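Local structure of 16L protein (6TQP) at residues S107-V110 against E111-Y115; N78-H81 against I82-I86. The protein probably suppresses apoptosis of infected cells as a poxviral Bcl-2-like protein of the M11L family, which engages death-promoting partners through a peptide-binding groove. All coordinates share one frame; numbering follows the deposited sequence.

Interaction 1: residues S107-V110 against E111-Y115; sequences SMIV and EMNGY
E111 donates its backbone N to S107 O at 2.9 Å in the last turns of helix 96-113, and its CG lies against that same oxygen while the carboxylate reaches toward K27 in a weak, long ion pair. M112 bonds through its N to M108 O. The two methionine side chains then run side by side in the same direction, with M112 CE 3.6 Å from M108 SD; M108 is the buried one, packed on helix 38-68. N113 gives an almost straight bond (178°) from its N to I109 O at 2.9 Å. With chi1 of 73°, its amide folds back toward the helix: ND2 lies 3.7 Å from I109 CG2, and OD1 accepts a weak bond from Y115 N (3.0 Å). G114 then leaves the helix with phi of +67°. Y115 N also makes a weak bond to V110 O (3.3 Å), an oxygen that a water links to Y115 O. Beside this bond, V110 CG2 meets Y115 CD2 obliquely at 3.9 Å, both residues packing on M122. The glycine in left-handed conformation, the weak six-to-one backbone bond and the apolar pair bracketing the turn resemble a Schellman C-terminal helix cap, without its five-to-two bond.

Interaction 2: residues N78-H81 against I82-I86; sequences NIKH and IKDQI
On helix 76-92, which borders the bound peptide as expected for a groove helix of the Bcl-2 fold, K80, K83 and D84 form a salt-bridge network and H81 stacks on Q85 one turn later. The K80 chain turns at chi2 (-98°) and then runs straight, which brings NZ to D84 OD2 at 2.7 Å; the position of OD2 is less sure, so this short bond deserves caution. K83 NZ approaches the other carboxylate oxygen, D84 OD1, at 3.5 Å. The two lysines would favour the charged form of this acid, whereas a nearby acidic side chain of the peptide would oppose it, and the net effect stays open.

One residue along, the imidazole of H81 and the amide of Q85 are nearly parallel, their planes 16° apart, and Q85 NE2 sits 3.4 Å above the middle of one ring face. With CG of H81 anti to the backbone N (chi1 -165°), the ring is held out from the helix, level with its own turn, and the extended Q85 chain reaches back to lay its amide over it. Q85 is held twice on H81 O: its N bonds firmly at 3.0 Å, and NE2 adds a weak bond at 3.3 Å. Both ring nitrogens of H81 serve the peptide, ND1 bonding an acidic side chain and NE2, weakly, a polar one, while Q85 packs on an aromatic side chain of the same ligand.

Farther round, I82 N bonds to N78 O at 2.8 Å, and the I82 side chain packs on L125 and L69. The amide of N78 is fastened by ND2 to D73 O, and this nitrogen also lies 3.6 Å from I82 CD1. A water donates to N78 OD1 at 2.8 Å and accepts a weak bond from Q85 NE2.

Both are local contacts of residues three to five apart; interaction 2 stays inside its helix, whereas interaction 1 runs off the end of one. Their helices follow each other in the chain and meet directly: I109 CD1 of interaction 1 packs on I86 CD1 (3.8 Å) and near I82 CG2 of interaction 2. Each is part buried and part exposed. In interaction 1 the buried side chains are mainly apolar, and its polar contacts are largely backbone bonds, including the weak one that closes the helix end. Interaction 2 turns isoleucines to helices 96-113 and 120-134, with the K80-K83-D84 network toward the surface and the amides of N78 and Q85 buried; several of its polar groups meet the bound peptide.

Interaction 1: residues S107-V110 against E111-Y115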
loop_
_atom_site.group_PDB
_atom_site.type_symbol
_atom_site.label_atom_id
_atom_site.label_comp_id
_atom_site.label_asym_id
_atom_site.label_seq_id
_atom_site.Cartn_x
_atom_site.Cartn_y
_atom_site.Cartn_z
ATOM N N SER A 107 4.990 2.916 -1.288
ATOM C CA SER A 107 6.429 2.905 -1.004
ATOM C C SER A 107 7.207 3.585 -2.118
ATOM O O SER A 107 8.099 4.407 -1.864
ATOM C CB SER A 107 6.926 1.472 -0.820
ATOM O OG SER A 107 6.340 0.895 0.325
ATOM N N MET A 108 6.883 3.253 -3.369
ATOM C CA MET A 108 7.568 3.894 -4.483
ATOM C C MET A 108 7.270 5.387 -4.536
ATOM O O MET A 108 8.175 6.189 -4.781
ATOM C CB MET A 108 7.175 3.248 -5.802
ATOM C CG MET A 108 7.861 3.915 -6.985
ATOM S SD MET A 108 7.419 3.123 -8.530
ATOM C CE MET A 108 8.407 1.645 -8.307
ATOM N N ILE A 109 6.007 5.779 -4.345
ATOM C CA ILE A 109 5.669 7.205 -4.370
ATOM C C ILE A 109 6.551 7.957 -3.391
ATOM O O ILE A 109 7.140 8.994 -3.717
ATOM C CB ILE A 109 4.177 7.415 -4.057
ATOM C CG1 ILE A 109 3.321 6.785 -5.153
ATOM C CG2 ILE A 109 3.848 8.920 -3.951
ATOM C CD1 ILE A 109 1.832 6.799 -4.868
ATOM N N VAL A 110 6.668 7.422 -2.177
ATOM C CA VAL A 110 7.451 8.073 -1.133
ATOM C C VAL A 110 8.923 8.113 -1.519
ATOM O O VAL A 110 9.611 9.126 -1.322
ATOM C CB VAL A 110 7.212 7.338 0.198
ATOM C CG1 VAL A 110 8.349 7.518 1.156
ATOM C CG2 VAL A 110 5.894 7.810 0.827
ATOM N N GLU A 111 9.435 7.009 -2.071
ATOM C CA GLU A 111 10.836 6.976 -2.478
ATOM C C GLU A 111 11.104 7.933 -3.633
ATOM O O GLU A 111 12.207 8.479 -3.739
ATOM C CB GLU A 111 11.238 5.550 -2.857
ATOM C CG GLU A 111 11.328 4.599 -1.659
ATOM C CD GLU A 111 11.741 3.190 -2.051
ATOM O OE1 GLU A 111 11.768 2.887 -3.263
ATOM O OE2 GLU A 111 12.041 2.387 -1.141
ATOM N N MET A 112 10.115 8.158 -4.499
ATOM C CA MET A 112 10.309 9.063 -5.630
ATOM C C MET A 112 10.214 10.525 -5.208
ATOM O O MET A 112 11.131 11.309 -5.469
ATOM C CB MET A 112 9.286 8.763 -6.723
ATOM C CG MET A 112 9.619 7.533 -7.520
ATOM S SD MET A 112 8.437 7.238 -8.832
ATOM C CE MET A 112 9.269 5.930 -9.736
ATOM N N ASN A 113 9.113 10.914 -4.565
ATOM C CA ASN A 113 8.881 12.319 -4.254
ATOM C C ASN A 113 9.651 12.802 -3.016
ATOM O O ASN A 113 9.421 13.928 -2.566
ATOM C CB ASN A 113 7.369 12.584 -4.104
ATOM C CG ASN A 113 6.780 12.025 -2.818
ATOM O OD1 ASN A 113 7.497 11.595 -1.918
ATOM N ND2 ASN A 113 5.451 12.053 -2.724
ATOM N N GLY A 114 10.558 11.995 -2.465
ATOM C CA GLY A 114 11.406 12.445 -1.373
ATOM C C GLY A 114 10.688 12.731 -0.073
ATOM O O GLY A 114 11.158 13.546 0.720
ATOM N N TYR A 115 9.563 12.077 0.178
ATOM C CA TYR A 115 8.830 12.333 1.407
ATOM C C TYR A 115 9.686 11.976 2.614
ATOM O O TYR A 115 10.272 10.894 2.675
ATOM C CB TYR A 115 7.537 11.524 1.419
ATOM C CG TYR A 115 6.759 11.614 2.709
ATOM C CD1 TYR A 115 6.102 12.781 3.068
ATOM C CD2 TYR A 115 6.648 10.515 3.553
ATOM C CE1 TYR A 115 5.375 12.863 4.250
ATOM C CE2 TYR A 115 5.922 10.586 4.732
ATOM C CZ TYR A 115 5.288 11.759 5.073
ATOM O OH TYR A 115 4.568 11.823 6.241
HETATM O O HOH W 1 11.519 9.397 0.904
#

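Interaction 2: residues N78-H81 against I82-I86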
loop_
_atom_site.group_PDB
_atom_site.type_symbol
_atom_site.label_atom_id
_atom_site.label_comp_id
_atom_site.label_asym_id
_atom_site.label_seq_id
_atom_site.Cartn_x
_atom_site.Cartn_y
_atom_site.Cartn_z
ATOM N N ASN A 78 -2.239 18.237 -5.946
ATOM C CA ASN A 78 -1.944 16.996 -6.646
ATOM C C ASN A 78 -1.846 15.813 -5.698
ATOM O O ASN A 78 -2.191 14.688 -6.087
ATOM C CB ASN A 78 -0.653 17.116 -7.447
ATOM C CG ASN A 78 -0.427 15.912 -8.330
ATOM O OD1 ASN A 78 -1.238 15.619 -9.207
ATOM N ND2 ASN A 78 0.662 15.194 -8.091
ATOM N N ILE A 79 -1.391 16.027 -4.462
ATOM C CA ILE A 79 -1.390 14.935 -3.490
ATOM C C ILE A 79 -2.817 14.478 -3.203
ATOM O O ILE A 79 -3.092 13.277 -3.071
ATOM C CB ILE A 79 -0.658 15.358 -2.204
ATOM C CG1 ILE A 79 0.855 15.359 -2.448
ATOM C CG2 ILE A 79 -1.016 14.420 -1.056
ATOM C CD1 ILE A 79 1.658 15.991 -1.343
ATOM N N LYS A 80 -3.745 15.427 -3.079
ATOM C CA LYS A 80 -5.148 15.064 -2.911
ATOM C C LYS A 80 -5.636 14.261 -4.110
ATOM O O LYS A 80 -6.350 13.263 -3.960
ATOM C CB LYS A 80 -5.986 16.333 -2.728
ATOM C CG LYS A 80 -7.280 16.150 -1.959
ATOM C CD LYS A 80 -8.460 16.014 -2.893
ATOM C CE LYS A 80 -9.756 15.853 -2.116
ATOM N NZ LYS A 80 -10.917 15.589 -3.009
ATOM N N HIS A 81 -5.232 14.680 -5.308
ATOM C CA HIS A 81 -5.571 13.966 -6.535
ATOM C C HIS A 81 -5.033 12.536 -6.512
ATOM O O HIS A 81 -5.740 11.589 -6.883
ATOM C CB HIS A 81 -5.012 14.759 -7.716
ATOM C CG HIS A 81 -5.556 14.358 -9.049
ATOM N ND1 HIS A 81 -6.848 13.918 -9.233
ATOM C CD2 HIS A 81 -4.982 14.366 -10.274
ATOM C CE1 HIS A 81 -7.039 13.654 -10.511
ATOM N NE2 HIS A 81 -5.923 13.918 -11.165
ATOM N N ILE A 82 -3.786 12.353 -6.069
ATOM C CA ILE A 82 -3.220 11.005 -5.976
ATOM C C ILE A 82 -4.028 10.162 -4.998
ATOM O O ILE A 82 -4.364 9.002 -5.272
ATOM C CB ILE A 82 -1.738 11.072 -5.560
ATOM C CG1 ILE A 82 -0.922 11.782 -6.639
ATOM C CG2 ILE A 82 -1.186 9.671 -5.293
ATOM C CD1 ILE A 82 0.493 12.118 -6.221
ATOM N N LYS A 83 -4.324 10.724 -3.826
ATOM C CA LYS A 83 -5.073 9.983 -2.819
ATOM C C LYS A 83 -6.385 9.484 -3.398
ATOM O O LYS A 83 -6.703 8.292 -3.326
ATOM C CB LYS A 83 -5.342 10.865 -1.602
ATOM C CG LYS A 83 -6.105 10.171 -0.471
ATOM C CD LYS A 83 -6.708 11.176 0.505
ATOM C CE LYS A 83 -8.144 11.523 0.144
ATOM N NZ LYS A 83 -9.089 10.437 0.515
ATOM N N ASP A 84 -7.160 10.389 -3.983
ATOM C CA ASP A 84 -8.477 10.013 -4.475
ATOM C C ASP A 84 -8.384 8.972 -5.584
ATOM O O ASP A 84 -9.222 8.066 -5.655
ATOM C CB ASP A 84 -9.224 11.261 -4.936
ATOM C CG ASP A 84 -9.576 12.173 -3.776
ATOM O OD1 ASP A 84 -9.756 11.662 -2.653
ATOM O OD2 ASP A 84 -9.666 13.392 -3.975
ATOM N N GLN A 85 -7.372 9.065 -6.451
ATOM C CA GLN A 85 -7.233 8.067 -7.510
ATOM C C GLN A 85 -6.894 6.698 -6.929
ATOM O O GLN A 85 -7.430 5.676 -7.376
ATOM C CB GLN A 85 -6.173 8.505 -8.525
ATOM C CG GLN A 85 -6.612 9.690 -9.381
ATOM C CD GLN A 85 -5.548 10.148 -10.360
ATOM O OE1 GLN A 85 -5.594 9.805 -11.542
ATOM N NE2 GLN A 85 -4.587 10.932 -9.878
ATOM N N ILE A 86 -6.032 6.651 -5.910
ATOM C CA ILE A 86 -5.682 5.362 -5.321
ATOM C C ILE A 86 -6.885 4.791 -4.574
ATOM O O ILE A 86 -7.233 3.608 -4.716
ATOM C CB ILE A 86 -4.439 5.509 -4.417
ATOM C CG1 ILE A 86 -3.217 5.879 -5.263
ATOM C CG2 ILE A 86 -4.170 4.224 -3.669
ATOM C CD1 ILE A 86 -1.948 6.226 -4.450
HETATM O O HOH W 2 -2.157 13.096 -9.807
#